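Long-range contacts in protein SMG-7 (Caenorhabditis elegans, PDB 3ZHE), which acts in nonsense-mediated mRNA decay as one half of a heterodimer with SMG-5, built from a 14-3-3-like domain and a further helical domain: residues 25-30 with 79-84; 32-37 with 90-95; 55-60 with 72-77; 187-192 with 359-364. All coordinates share one frame; numbering follows the deposited sequence.

Contact 1: 25-30 with 79-84; sequences YLRHLM and IGFLTD
Leu-26 and Phe-81 form the CH-pi part of this contact. CD1 of Leu-26 sits over the centre of the Phe-81 ring, 3.9 Å from the centroid and only 10° off the ring normal, while CB of Leu-26 also approaches CE1 of Phe-81. Apolar contacts add to this at the edge of the ring. Near its plane, CE of Met-30 lies 3.7 Å from CD1 of Phe-81, and CG of Arg-27 reaches CE1 of Phe-81 at 4.0 Å. The Met-30 chain is extended beyond CG (chi3 164°), which carries its methyl across to the facing helix, where CE also packs on CB of Asp-84. An alanine in place of Phe-81 would probably leave Leu-26 CD1 without the ring it covers and open a gap between the helices. The polar end of Asp-84 turns to the partner protein, where it hydrogen-bonds Gln-125 of the SMG-5 chain, and Phe-81 itself packs on Thr-87 of that chain. The local axes of 25-30 and 79-84 lie 11.3 Å apart and run nearly parallel (11°), and long side chains bridge them, consistent with neighbouring helices in the all-helical bundle of a 14-3-3-like domain.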
loop_
_atom_site.group_PDB
_atom_site.type_symbol
_atom_site.label_atom_id
_atom_site.label_comp_id
_atom_site.label_asym_id
_atom_site.label_seq_id
_atom_site.Cartn_x
_atom_site.Cartn_y
_atom_site.Cartn_z
ATOM N N TYR B 25 17.235 16.870 -12.388
ATOM C CA TYR B 25 16.053 16.822 -13.235
ATOM C C TYR B 25 14.936 16.008 -12.588
ATOM O O TYR B 25 13.776 16.416 -12.609
ATOM C CB TYR B 25 16.418 16.221 -14.592
ATOM C CG TYR B 25 15.400 16.473 -15.677
ATOM C CD1 TYR B 25 14.308 15.631 -15.843
ATOM C CD2 TYR B 25 15.534 17.551 -16.540
ATOM C CE1 TYR B 25 13.378 15.858 -16.837
ATOM C CE2 TYR B 25 14.610 17.786 -17.538
ATOM C CZ TYR B 25 13.533 16.936 -17.682
ATOM O OH TYR B 25 12.608 17.167 -18.674
ATOM N N LEU B 26 15.292 14.858 -12.019
ATOM C CA LEU B 26 14.324 13.983 -11.359
ATOM C C LEU B 26 13.648 14.682 -10.186
ATOM O O LEU B 26 12.419 14.666 -10.057
ATOM C CB LEU B 26 15.002 12.699 -10.873
ATOM C CG LEU B 26 15.321 11.630 -11.918
ATOM C CD1 LEU B 26 15.945 10.410 -11.257
ATOM C CD2 LEU B 26 14.061 11.244 -12.673
ATOM N N ARG B 27 14.462 15.293 -9.333
ATOM C CA ARG B 27 13.949 16.008 -8.171
ATOM C C ARG B 27 13.063 17.177 -8.588
ATOM O O ARG B 27 12.046 17.457 -7.943
ATOM C CB ARG B 27 15.092 16.496 -7.280
ATOM C CG ARG B 27 15.846 15.379 -6.578
ATOM C CD ARG B 27 16.697 15.919 -5.439
ATOM N NE ARG B 27 17.650 16.924 -5.901
ATOM C CZ ARG B 27 18.880 16.648 -6.318
ATOM N NH1 ARG B 27 19.309 15.394 -6.330
ATOM N NH2 ARG B 27 19.680 17.624 -6.723
ATOM N N HIS B 28 13.438 17.853 -9.669
ATOM C CA HIS B 28 12.597 18.928 -10.181
ATOM C C HIS B 28 11.263 18.381 -10.693
ATOM O O HIS B 28 10.221 19.021 -10.540
ATOM C CB HIS B 28 13.310 19.723 -11.275
ATOM C CG HIS B 28 12.619 21.002 -11.633
ATOM N ND1 HIS B 28 12.744 22.151 -10.883
ATOM C CD2 HIS B 28 11.784 21.309 -12.654
ATOM C CE1 HIS B 28 12.023 23.113 -11.430
ATOM N NE2 HIS B 28 11.429 22.627 -12.507
ATOM N N LEU B 29 11.298 17.195 -11.296
ATOM C CA LEU B 29 10.072 16.533 -11.732
ATOM C C LEU B 29 9.189 16.190 -10.540
ATOM O O LEU B 29 7.965 16.253 -10.629
ATOM C CB LEU B 29 10.374 15.275 -12.548
ATOM C CG LEU B 29 10.576 15.477 -14.051
ATOM C CD1 LEU B 29 10.658 14.141 -14.772
ATOM C CD2 LEU B 29 9.462 16.336 -14.637
ATOM N N MET B 30 9.816 15.824 -9.424
ATOM C CA MET B 30 9.084 15.575 -8.185
ATOM C C MET B 30 8.398 16.850 -7.706
ATOM O O MET B 30 7.226 16.831 -7.304
ATOM C CB MET B 30 10.024 15.050 -7.099
ATOM C CG MET B 30 10.447 13.604 -7.281
ATOM S SD MET B 30 11.748 13.131 -6.129
ATOM C CE MET B 30 11.673 11.348 -6.249
ATOM N N ILE B 79 15.397 2.491 -7.342
ATOM C CA ILE B 79 14.325 2.043 -6.455
ATOM C C ILE B 79 13.947 3.139 -5.465
ATOM O O ILE B 79 12.761 3.434 -5.266
ATOM C CB ILE B 79 14.731 0.774 -5.675
ATOM C CG1 ILE B 79 14.893 -0.415 -6.625
ATOM C CG2 ILE B 79 13.707 0.456 -4.596
ATOM C CD1 ILE B 79 15.336 -1.689 -5.934
ATOM N N GLY B 80 14.965 3.747 -4.860
ATOM C CA GLY B 80 14.755 4.853 -3.943
ATOM C C GLY B 80 13.994 6.000 -4.581
ATOM O O GLY B 80 12.977 6.453 -4.046
ATOM N N PHE B 81 14.476 6.461 -5.732
ATOM C CA PHE B 81 13.831 7.569 -6.435
ATOM C C PHE B 81 12.360 7.293 -6.759
ATOM O O PHE B 81 11.492 8.129 -6.494
ATOM C CB PHE B 81 14.599 7.929 -7.711
ATOM C CG PHE B 81 15.546 9.084 -7.546
ATOM C CD1 PHE B 81 15.068 10.381 -7.440
ATOM C CD2 PHE B 81 16.914 8.877 -7.514
ATOM C CE1 PHE B 81 15.939 11.444 -7.293
ATOM C CE2 PHE B 81 17.790 9.938 -7.368
ATOM C CZ PHE B 81 17.300 11.222 -7.257
ATOM N N LEU B 82 12.080 6.122 -7.322
ATOM C CA LEU B 82 10.713 5.788 -7.718
ATOM C C LEU B 82 9.778 5.653 -6.515
ATOM O O LEU B 82 8.662 6.191 -6.520
ATOM C CB LEU B 82 10.693 4.509 -8.555
ATOM C CG LEU B 82 9.426 4.249 -9.370
ATOM C CD1 LEU B 82 9.095 5.453 -10.234
ATOM C CD2 LEU B 82 9.602 3.011 -10.233
ATOM N N THR B 83 10.233 4.934 -5.491
ATOM C CA THR B 83 9.454 4.780 -4.266
ATOM C C THR B 83 9.114 6.144 -3.675
ATOM O O THR B 83 7.958 6.421 -3.329
ATOM C CB THR B 83 10.210 3.938 -3.220
ATOM O OG1 THR B 83 10.281 2.579 -3.663
ATOM C CG2 THR B 83 9.504 3.984 -1.876
ATOM N N ASP B 84 10.127 7.000 -3.584
ATOM C CA ASP B 84 9.930 8.344 -3.057
ATOM C C ASP B 84 8.991 9.171 -3.927
ATOM O O ASP B 84 8.274 10.028 -3.421
ATOM C CB ASP B 84 11.268 9.060 -2.859
ATOM C CG ASP B 84 12.003 8.575 -1.628
ATOM O OD1 ASP B 84 11.370 7.894 -0.793
ATOM O OD2 ASP B 84 13.205 8.883 -1.487
#

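Contact 2: 32-37 with 90-95; sequences MFVADF and HYHYEI
Val-34 and Phe-37 both direct a carbon at a ring of the facing segment: in Val-34, CG1 is anti to the backbone N (chi1 168°) and lies over His-92, whereas in Tyr-93, whose ring receives Phe-37, CG is anti to the carbonyl carbon. The valine methyl is centred on the imidazole, with CG1 of Val-34 3.4 Å from the centroid of the His-92 ring and 7° off its normal. CB of Phe-37 covers one face of the Tyr-93 ring, offset toward the rim and 3.6 Å from the centroid. The Phe-37 and Tyr-93 rings meet obliquely, their planes at 38°. In this 14-3-3-like helical domain, the contact joins the break between helices 22-35 and 37-42 to the C-terminal end of helix 68-92 and the chain that follows it. Asp-36 is the N-cap of helix 37-42, its OD1 accepting from the backbone N of Thr-39. Tyr-93 OH reaches the same break with two weak hydrogen bonds, donating to Val-34 O at 3.5 Å and accepting from Phe-37 N at 3.3 Å. A leucine in place of Tyr-93 would probably leave Phe-37 N and Val-34 O without this hydroxyl and cover Phe-37 CB less completely. Beyond Tyr-93, CD1 of Ile-95 packs on CE2 of Phe-37 at 4.1 Å, and Phe-128 meets the Phe-37 ring edge-to-face.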
loop_
_atom_site.group_PDB
_atom_site.type_symbol
_atom_site.label_atom_id
_atom_site.label_comp_id
_atom_site.label_asym_id
_atom_site.label_seq_id
_atom_site.Cartn_x
_atom_site.Cartn_y
_atom_site.Cartn_z
ATOM N N MET B 32 7.529 19.419 -9.532
ATOM C CA MET B 32 6.442 19.710 -10.464
ATOM C C MET B 32 5.257 18.765 -10.256
ATOM O O MET B 32 4.112 19.123 -10.538
ATOM C CB MET B 32 6.933 19.655 -11.915
ATOM C CG MET B 32 8.017 20.676 -12.242
ATOM S SD MET B 32 8.392 20.790 -14.003
ATOM C CE MET B 32 6.831 21.386 -14.649
ATOM N N PHE B 33 5.536 17.562 -9.761
ATOM C CA PHE B 33 4.483 16.600 -9.450
ATOM C C PHE B 33 3.659 17.087 -8.265
ATOM O O PHE B 33 2.436 17.205 -8.352
ATOM C CB PHE B 33 5.074 15.220 -9.143
ATOM C CG PHE B 33 4.914 14.224 -10.260
ATOM C CD1 PHE B 33 3.686 13.634 -10.516
ATOM C CD2 PHE B 33 5.997 13.868 -11.044
ATOM C CE1 PHE B 33 3.544 12.714 -11.544
ATOM C CE2 PHE B 33 5.863 12.952 -12.069
ATOM C CZ PHE B 33 4.636 12.373 -12.321
ATOM N N VAL B 34 4.342 17.372 -7.160
ATOM C CA VAL B 34 3.694 17.887 -5.956
ATOM C C VAL B 34 2.950 19.195 -6.237
ATOM O O VAL B 34 1.854 19.424 -5.718
ATOM C CB VAL B 34 4.724 18.096 -4.824
ATOM C CG1 VAL B 34 4.122 18.889 -3.676
ATOM C CG2 VAL B 34 5.253 16.753 -4.337
ATOM N N ALA B 35 3.549 20.038 -7.075
ATOM C CA ALA B 35 2.955 21.318 -7.446
ATOM C C ALA B 35 1.601 21.153 -8.137
ATOM O O ALA B 35 0.650 21.875 -7.833
ATOM C CB ALA B 35 3.909 22.106 -8.332
ATOM N N ASP B 36 1.518 20.204 -9.064
ATOM C CA ASP B 36 0.296 19.986 -9.833
ATOM C C ASP B 36 0.269 18.574 -10.421
ATOM O O ASP B 36 0.537 18.387 -11.608
ATOM C CB ASP B 36 0.191 21.028 -10.952
ATOM C CG ASP B 36 -1.219 21.166 -11.501
ATOM O OD1 ASP B 36 -1.960 20.162 -11.526
ATOM O OD2 ASP B 36 -1.585 22.288 -11.912
ATOM N N PHE B 37 -0.063 17.592 -9.585
ATOM C CA PHE B 37 -0.091 16.185 -9.987
ATOM C C PHE B 37 -0.965 15.944 -11.216
ATOM O O PHE B 37 -0.585 15.200 -12.120
ATOM C CB PHE B 37 -0.564 15.311 -8.820
ATOM C CG PHE B 37 -0.823 13.876 -9.192
ATOM C CD1 PHE B 37 0.219 12.966 -9.268
ATOM C CD2 PHE B 37 -2.113 13.432 -9.448
ATOM C CE1 PHE B 37 -0.018 11.645 -9.606
ATOM C CE2 PHE B 37 -2.356 12.112 -9.786
ATOM C CZ PHE B 37 -1.309 11.219 -9.863
ATOM N N HIS B 90 1.430 10.393 -3.006
ATOM C CA HIS B 90 0.431 10.033 -1.998
ATOM C C HIS B 90 0.303 11.097 -0.912
ATOM O O HIS B 90 -0.797 11.415 -0.465
ATOM C CB HIS B 90 0.784 8.695 -1.350
ATOM C CG HIS B 90 0.281 7.505 -2.103
ATOM N ND1 HIS B 90 1.078 6.421 -2.399
ATOM C CD2 HIS B 90 -0.942 7.222 -2.609
ATOM C CE1 HIS B 90 0.370 5.524 -3.062
ATOM N NE2 HIS B 90 -0.859 5.986 -3.203
ATOM N N TYR B 91 1.444 11.639 -0.503
ATOM C CA TYR B 91 1.528 12.603 0.591
ATOM C C TYR B 91 0.690 13.861 0.354
ATOM O O TYR B 91 0.238 14.502 1.303
ATOM C CB TYR B 91 2.994 12.992 0.801
ATOM C CG TYR B 91 3.295 13.727 2.088
ATOM C CD1 TYR B 91 3.608 13.032 3.248
ATOM C CD2 TYR B 91 3.292 15.115 2.136
ATOM C CE1 TYR B 91 3.895 13.695 4.423
ATOM C CE2 TYR B 91 3.577 15.789 3.307
ATOM C CZ TYR B 91 3.879 15.074 4.448
ATOM O OH TYR B 91 4.165 15.741 5.617
ATOM N N HIS B 92 0.478 14.206 -0.913
ATOM C CA HIS B 92 -0.176 15.464 -1.258
ATOM C C HIS B 92 -1.557 15.313 -1.900
ATOM O O HIS B 92 -2.374 16.230 -1.834
ATOM C CB HIS B 92 0.732 16.307 -2.161
ATOM C CG HIS B 92 1.857 16.977 -1.435
ATOM N ND1 HIS B 92 1.813 18.302 -1.056
ATOM C CD2 HIS B 92 3.057 16.507 -1.017
ATOM C CE1 HIS B 92 2.936 18.619 -0.437
ATOM N NE2 HIS B 92 3.708 17.548 -0.401
ATOM N N TYR B 93 -1.820 14.164 -2.518
ATOM C CA TYR B 93 -3.078 13.965 -3.236
ATOM C C TYR B 93 -3.830 12.709 -2.803
ATOM O O TYR B 93 -3.224 11.672 -2.538
ATOM C CB TYR B 93 -2.832 13.942 -4.745
ATOM C CG TYR B 93 -2.447 15.288 -5.310
ATOM C CD1 TYR B 93 -1.134 15.735 -5.256
ATOM C CD2 TYR B 93 -3.398 16.113 -5.892
ATOM C CE1 TYR B 93 -0.778 16.967 -5.766
ATOM C CE2 TYR B 93 -3.052 17.348 -6.408
ATOM C CZ TYR B 93 -1.740 17.768 -6.343
ATOM O OH TYR B 93 -1.386 18.996 -6.852
ATOM N N GLU B 94 -5.154 12.813 -2.738
ATOM C CA GLU B 94 -5.996 11.693 -2.325
ATOM C C GLU B 94 -6.034 10.589 -3.376
ATOM O O GLU B 94 -7.001 10.469 -4.127
ATOM C CB GLU B 94 -7.422 12.165 -2.036
ATOM C CG GLU B 94 -7.534 13.202 -0.939
ATOM C CD GLU B 94 -8.974 13.526 -0.602
ATOM O OE1 GLU B 94 -9.870 12.762 -1.022
ATOM O OE2 GLU B 94 -9.214 14.544 0.081
ATOM N N ILE B 95 -4.982 9.781 -3.421
ATOM C CA ILE B 95 -4.917 8.686 -4.378
ATOM C C ILE B 95 -5.756 7.511 -3.900
ATOM O O ILE B 95 -5.516 6.974 -2.819
ATOM C CB ILE B 95 -3.476 8.218 -4.610
ATOM C CG1 ILE B 95 -2.607 9.387 -5.069
ATOM C CG2 ILE B 95 -3.443 7.097 -5.637
ATOM C CD1 ILE B 95 -3.100 10.043 -6.341
#

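Contact 3: 55-60 with 72-77; sequences SMMDEI and HNVQNL
Met-56, Met-57 and Ile-60 pack against Val-74, Gln-75 and Leu-77 across an antiparallel helix pair, a helical hairpin in which helices 45-63 and 68-92 follow each other in the chain through a short connection. The local axes run at 176° and approach to 9.8 Å, and the backbones come nearest at Met-57 and Val-74. Val-74 points toward the other helix; its CG2, anti to the backbone N, comes within 3.8 Å of CD1 of Ile-60 and 4.1 Å of CA of Met-57. The Ile-60 and Val-74 side chains lie at a slant to each other. The two methionines approach differently, each at about a right angle to its partner, Leu-77 for Met-56 and Gln-75 for Met-57. CB of Gln-75 points away from the hairpin partner, but the next carbon still offers an aliphatic surface. Both methionine chains bend at the last torsion (chi3 49° in Met-56, 58° in Met-57), which turns CE out of the extended line of the chain. Met-57 also packs on Leu-139 and Tyr-142 of helix 122-142, and Leu-77 on Met-88 of the SMG-5 chain. CE of Met-56 lies 3.7 Å from CD2 of Leu-77, and CE of Met-57 is equally far from CG of Gln-75.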
loop_
_atom_site.group_PDB
_atom_site.type_symbol
_atom_site.label_atom_id
_atom_site.label_comp_id
_atom_site.label_asym_id
_atom_site.label_seq_id
_atom_site.Cartn_x
_atom_site.Cartn_y
_atom_site.Cartn_z
ATOM N N SER B 55 17.605 6.115 -18.385
ATOM C CA SER B 55 18.780 6.724 -18.994
ATOM C C SER B 55 19.986 6.535 -18.091
ATOM O O SER B 55 20.953 5.890 -18.480
ATOM C CB SER B 55 18.558 8.215 -19.249
ATOM O OG SER B 55 19.792 8.890 -19.424
ATOM N N MET B 56 19.907 7.091 -16.883
ATOM C CA MET B 56 20.975 6.975 -15.893
ATOM C C MET B 56 21.488 5.549 -15.763
ATOM O O MET B 56 22.686 5.294 -15.921
ATOM C CB MET B 56 20.492 7.453 -14.527
ATOM C CG MET B 56 20.687 8.930 -14.280
ATOM S SD MET B 56 20.090 9.432 -12.657
ATOM C CE MET B 56 20.873 8.198 -11.624
ATOM N N MET B 57 20.570 4.628 -15.482
ATOM C CA MET B 57 20.909 3.215 -15.344
ATOM C C MET B 57 21.686 2.687 -16.548
ATOM O O MET B 57 22.707 2.017 -16.392
ATOM C CB MET B 57 19.644 2.384 -15.128
ATOM C CG MET B 57 18.868 2.765 -13.879
ATOM S SD MET B 57 17.516 1.625 -13.540
ATOM C CE MET B 57 18.403 0.075 -13.409
ATOM N N ASP B 58 21.207 3.012 -17.745
ATOM C CA ASP B 58 21.845 2.538 -18.971
ATOM C C ASP B 58 23.246 3.109 -19.180
ATOM O O ASP B 58 24.197 2.356 -19.387
ATOM C CB ASP B 58 20.967 2.830 -20.191
ATOM C CG ASP B 58 19.688 2.019 -20.193
ATOM O OD1 ASP B 58 19.630 1.010 -19.461
ATOM O OD2 ASP B 58 18.741 2.385 -20.922
ATOM N N GLU B 59 23.365 4.433 -19.134
ATOM C CA GLU B 59 24.645 5.101 -19.349
ATOM C C GLU B 59 25.688 4.631 -18.338
ATOM O O GLU B 59 26.838 4.361 -18.692
ATOM C CB GLU B 59 24.489 6.623 -19.260
ATOM C CG GLU B 59 23.257 7.194 -19.951
ATOM C CD GLU B 59 23.242 6.962 -21.448
ATOM O OE1 GLU B 59 24.331 6.828 -22.046
ATOM O OE2 GLU B 59 22.135 6.918 -22.025
ATOM N N ILE B 60 25.277 4.532 -17.078
ATOM C CA ILE B 60 26.189 4.106 -16.022
ATOM C C ILE B 60 26.553 2.625 -16.157
ATOM O O ILE B 60 27.685 2.230 -15.871
ATOM C CB ILE B 60 25.614 4.410 -14.619
ATOM C CG1 ILE B 60 25.441 5.919 -14.439
ATOM C CG2 ILE B 60 26.524 3.877 -13.531
ATOM C CD1 ILE B 60 24.935 6.324 -13.067
ATOM N N HIS B 72 24.288 -2.716 -9.143
ATOM C CA HIS B 72 23.490 -2.785 -7.920
ATOM C C HIS B 72 23.261 -1.404 -7.316
ATOM O O HIS B 72 22.145 -1.068 -6.912
ATOM C CB HIS B 72 24.163 -3.697 -6.890
ATOM C CG HIS B 72 23.961 -5.158 -7.148
ATOM N ND1 HIS B 72 23.007 -5.635 -8.022
ATOM C CD2 HIS B 72 24.589 -6.247 -6.645
ATOM C CE1 HIS B 72 23.057 -6.955 -8.047
ATOM N NE2 HIS B 72 24.009 -7.351 -7.221
ATOM N N ASN B 73 24.326 -0.607 -7.268
ATOM C CA ASN B 73 24.271 0.733 -6.700
ATOM C C ASN B 73 23.245 1.610 -7.414
ATOM O O ASN B 73 22.313 2.137 -6.787
ATOM C CB ASN B 73 25.660 1.380 -6.743
ATOM C CG ASN B 73 25.768 2.595 -5.842
ATOM O OD1 ASN B 73 25.431 3.709 -6.241
ATOM N ND2 ASN B 73 26.246 2.387 -4.620
ATOM N N VAL B 74 23.403 1.749 -8.729
ATOM C CA VAL B 74 22.491 2.586 -9.506
ATOM C C VAL B 74 21.055 2.037 -9.481
ATOM O O VAL B 74 20.087 2.803 -9.523
ATOM C CB VAL B 74 22.993 2.807 -10.959
ATOM C CG1 VAL B 74 22.732 1.582 -11.827
ATOM C CG2 VAL B 74 22.350 4.046 -11.565
ATOM N N GLN B 75 20.926 0.714 -9.380
ATOM C CA GLN B 75 19.616 0.069 -9.293
ATOM C C GLN B 75 18.889 0.457 -8.011
ATOM O O GLN B 75 17.729 0.873 -8.044
ATOM C CB GLN B 75 19.750 -1.454 -9.368
ATOM C CG GLN B 75 19.994 -2.007 -10.765
ATOM C CD GLN B 75 20.272 -3.500 -10.755
ATOM O OE1 GLN B 75 20.564 -4.082 -9.710
ATOM N NE2 GLN B 75 20.177 -4.127 -11.922
ATOM N N ASN B 76 19.571 0.312 -6.879
ATOM C CA ASN B 76 18.995 0.693 -5.597
ATOM C C ASN B 76 18.686 2.189 -5.539
ATOM O O ASN B 76 17.677 2.600 -4.952
ATOM C CB ASN B 76 19.908 0.273 -4.442
ATOM C CG ASN B 76 20.023 -1.235 -4.309
ATOM O OD1 ASN B 76 19.098 -1.972 -4.649
ATOM N ND2 ASN B 76 21.163 -1.699 -3.810
ATOM N N LEU B 77 19.545 2.996 -6.159
ATOM C CA LEU B 77 19.268 4.426 -6.284
ATOM C C LEU B 77 17.944 4.645 -7.014
ATOM O O LEU B 77 17.097 5.434 -6.578
ATOM C CB LEU B 77 20.398 5.135 -7.029
ATOM C CG LEU B 77 20.166 6.615 -7.350
ATOM C CD1 LEU B 77 19.934 7.412 -6.079
ATOM C CD2 LEU B 77 21.339 7.185 -8.131
#

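Contact 4: 187-192 with 359-364; sequences HTRALH and SDAFGY
Arg-189 inserts its guanidinium among the backbone carbonyls of Asp-360 and Ala-361, and nearly all the close contact is made by this one side chain. NH1 of Arg-189 donates to O of Asp-360 at 2.7 Å, with an N-H...O angle of 166°; the acceptor lies close to the guanidinium plane and the donor nearly in line with the C=O bond. NH2 of Arg-189 makes two weak bonds, to O of Ala-361 at 2.7 Å with a bent angle of 125°, and to O of Asp-360 at 3.4 Å. The chain folds at chi2 and chi3, and the guanidinium at its end lies against the loop. NH1 of Arg-189 also lies 3.6 Å from CE1 of Phe-362, the planes of the two groups 33° apart, and Trp-167 adds a cation-pi contact. The carboxylate of Asp-360 instead forms a salt bridge with Lys-257.

The other side is looser. The backbone O of the exposed Tyr-364 is 4.3 Å from NH2 of Arg-189, too far for a bond, and the His-192 side chain stays away from 359-364, packing on Cys-367 and bonding Ser-265. A type II beta turn from Ala-361 to Tyr-364 carries the acceptor carbonyl of Ala-361. Here an arginine near the end of helix 180-191, within the Est1-type, TPR-related helical region, tethers a distant loop through its main-chain carbonyls.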
loop_
_atom_site.group_PDB
_atom_site.type_symbol
_atom_site.label_atom_id
_atom_site.label_comp_id
_atom_site.label_asym_id
_atom_site.label_seq_id
_atom_site.Cartn_x
_atom_site.Cartn_y
_atom_site.Cartn_z
ATOM N N HIS B 187 2.841 -11.648 -24.925
ATOM C CA HIS B 187 3.416 -10.834 -25.993
ATOM C C HIS B 187 2.349 -10.455 -27.020
ATOM O O HIS B 187 2.358 -9.347 -27.562
ATOM C CB HIS B 187 4.581 -11.561 -26.679
ATOM C CG HIS B 187 5.870 -11.510 -25.914
ATOM N ND1 HIS B 187 6.621 -10.361 -25.796
ATOM C CD2 HIS B 187 6.548 -12.474 -25.248
ATOM C CE1 HIS B 187 7.702 -10.616 -25.078
ATOM N NE2 HIS B 187 7.681 -11.890 -24.733
ATOM N N THR B 188 1.431 -11.380 -27.281
ATOM C CA THR B 188 0.322 -11.122 -28.194
ATOM C C THR B 188 -0.594 -10.027 -27.645
ATOM O O THR B 188 -0.956 -9.084 -28.363
ATOM C CB THR B 188 -0.493 -12.404 -28.462
ATOM O OG1 THR B 188 0.359 -13.406 -29.032
ATOM C CG2 THR B 188 -1.639 -12.122 -29.419
ATOM N N ARG B 189 -0.958 -10.154 -26.369
ATOM C CA ARG B 189 -1.769 -9.140 -25.693
ATOM C C ARG B 189 -1.099 -7.772 -25.756
ATOM O O ARG B 189 -1.759 -6.751 -25.959
ATOM C CB ARG B 189 -2.018 -9.527 -24.234
ATOM C CG ARG B 189 -2.990 -10.678 -24.044
ATOM C CD ARG B 189 -4.358 -10.355 -24.628
ATOM N NE ARG B 189 -4.947 -9.149 -24.050
ATOM C CZ ARG B 189 -5.803 -9.147 -23.033
ATOM N NH1 ARG B 189 -6.174 -10.290 -22.472
ATOM N NH2 ARG B 189 -6.289 -8.001 -22.574
ATOM N N ALA B 190 0.219 -7.764 -25.579
ATOM C CA ALA B 190 1.008 -6.546 -25.695
ATOM C C ALA B 190 0.924 -5.982 -27.105
ATOM O O ALA B 190 0.859 -4.768 -27.296
ATOM C CB ALA B 190 2.455 -6.822 -25.328
ATOM N N LEU B 191 0.926 -6.872 -28.091
ATOM C CA LEU B 191 0.887 -6.455 -29.486
ATOM C C LEU B 191 -0.444 -5.803 -29.836
ATOM O O LEU B 191 -0.484 -4.824 -30.581
ATOM C CB LEU B 191 1.156 -7.642 -30.413
ATOM C CG LEU B 191 1.104 -7.367 -31.919
ATOM C CD1 LEU B 191 2.096 -6.280 -32.309
ATOM C CD2 LEU B 191 1.359 -8.642 -32.710
ATOM N N HIS B 192 -1.531 -6.339 -29.290
ATOM C CA HIS B 192 -2.859 -5.860 -29.657
ATOM C C HIS B 192 -3.605 -5.134 -28.539
ATOM O O HIS B 192 -4.834 -5.053 -28.559
ATOM C CB HIS B 192 -3.708 -7.017 -30.176
ATOM C CG HIS B 192 -3.227 -7.578 -31.475
ATOM N ND1 HIS B 192 -3.456 -6.956 -32.682
ATOM C CD2 HIS B 192 -2.539 -8.710 -31.760
ATOM C CE1 HIS B 192 -2.927 -7.676 -33.655
ATOM N NE2 HIS B 192 -2.364 -8.745 -33.122
ATOM N N SER B 359 -12.118 -10.755 -16.428
ATOM C CA SER B 359 -10.907 -10.772 -15.592
ATOM C C SER B 359 -9.623 -11.022 -16.393
ATOM O O SER B 359 -8.518 -10.984 -15.849
ATOM C CB SER B 359 -11.028 -11.775 -14.437
ATOM O OG SER B 359 -10.956 -13.112 -14.904
ATOM N N ASP B 360 -9.790 -11.272 -17.687
ATOM C CA ASP B 360 -8.687 -11.459 -18.615
ATOM C C ASP B 360 -8.536 -10.171 -19.410
ATOM O O ASP B 360 -7.642 -10.032 -20.247
ATOM C CB ASP B 360 -8.981 -12.638 -19.541
ATOM C CG ASP B 360 -9.317 -13.906 -18.777
ATOM O OD1 ASP B 360 -8.601 -14.216 -17.800
ATOM O OD2 ASP B 360 -10.297 -14.585 -19.145
ATOM N N ALA B 361 -9.442 -9.237 -19.131
ATOM C CA ALA B 361 -9.395 -7.878 -19.662
ATOM C C ALA B 361 -9.422 -7.760 -21.186
ATOM O O ALA B 361 -8.650 -6.999 -21.764
ATOM C CB ALA B 361 -8.199 -7.120 -19.088
ATOM N N PHE B 362 -10.311 -8.506 -21.835
ATOM C CA PHE B 362 -10.596 -8.256 -23.240
ATOM C C PHE B 362 -11.433 -6.984 -23.290
ATOM O O PHE B 362 -12.081 -6.628 -22.306
ATOM C CB PHE B 362 -11.346 -9.428 -23.875
ATOM C CG PHE B 362 -10.779 -10.775 -23.530
ATOM C CD1 PHE B 362 -9.481 -11.112 -23.880
ATOM C CD2 PHE B 362 -11.552 -11.711 -22.866
ATOM C CE1 PHE B 362 -8.965 -12.353 -23.563
ATOM C CE2 PHE B 362 -11.042 -12.952 -22.549
ATOM C CZ PHE B 362 -9.747 -13.275 -22.899
ATOM N N GLY B 363 -11.423 -6.298 -24.428
ATOM C CA GLY B 363 -12.009 -4.972 -24.515
ATOM C C GLY B 363 -10.880 -3.967 -24.436
ATOM O O GLY B 363 -10.974 -2.854 -24.949
ATOM N N TYR B 364 -9.807 -4.376 -23.768
ATOM C CA TYR B 364 -8.532 -3.681 -23.836
ATOM C C TYR B 364 -7.666 -4.478 -24.803
ATOM O O TYR B 364 -6.447 -4.320 -24.868
ATOM C CB TYR B 364 -7.889 -3.604 -22.452
ATOM C CG TYR B 364 -8.715 -2.832 -21.447
ATOM C CD1 TYR B 364 -8.789 -1.448 -21.505
ATOM C CD2 TYR B 364 -9.419 -3.485 -20.442
ATOM C CE1 TYR B 364 -9.541 -0.733 -20.593
ATOM C CE2 TYR B 364 -10.175 -2.777 -19.523
ATOM C CZ TYR B 364 -10.231 -1.402 -19.604
ATOM O OH TYR B 364 -10.981 -0.695 -18.691
#

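In the fold
Contacts 1, 2 and 3 gather on one side of the chain's centre and share helix 68-92. Contacts 1 and 2 both pair it with helix 22-35, their centres 13 Å apart and their segments alternating along the sequence; contact 3 pairs it with helix 45-63, also 13 Å from contact 1, and falls between the two segments of contact 1 in chain order. Helix 68-92 thus ties its neighbours together over much of its length, and in all three it also meets SMG-5. Contact 4 follows later in the chain, about 30 Å away between centres, close to the chain's centre, and joins helix 180-191 to a loop from beyond residue 348.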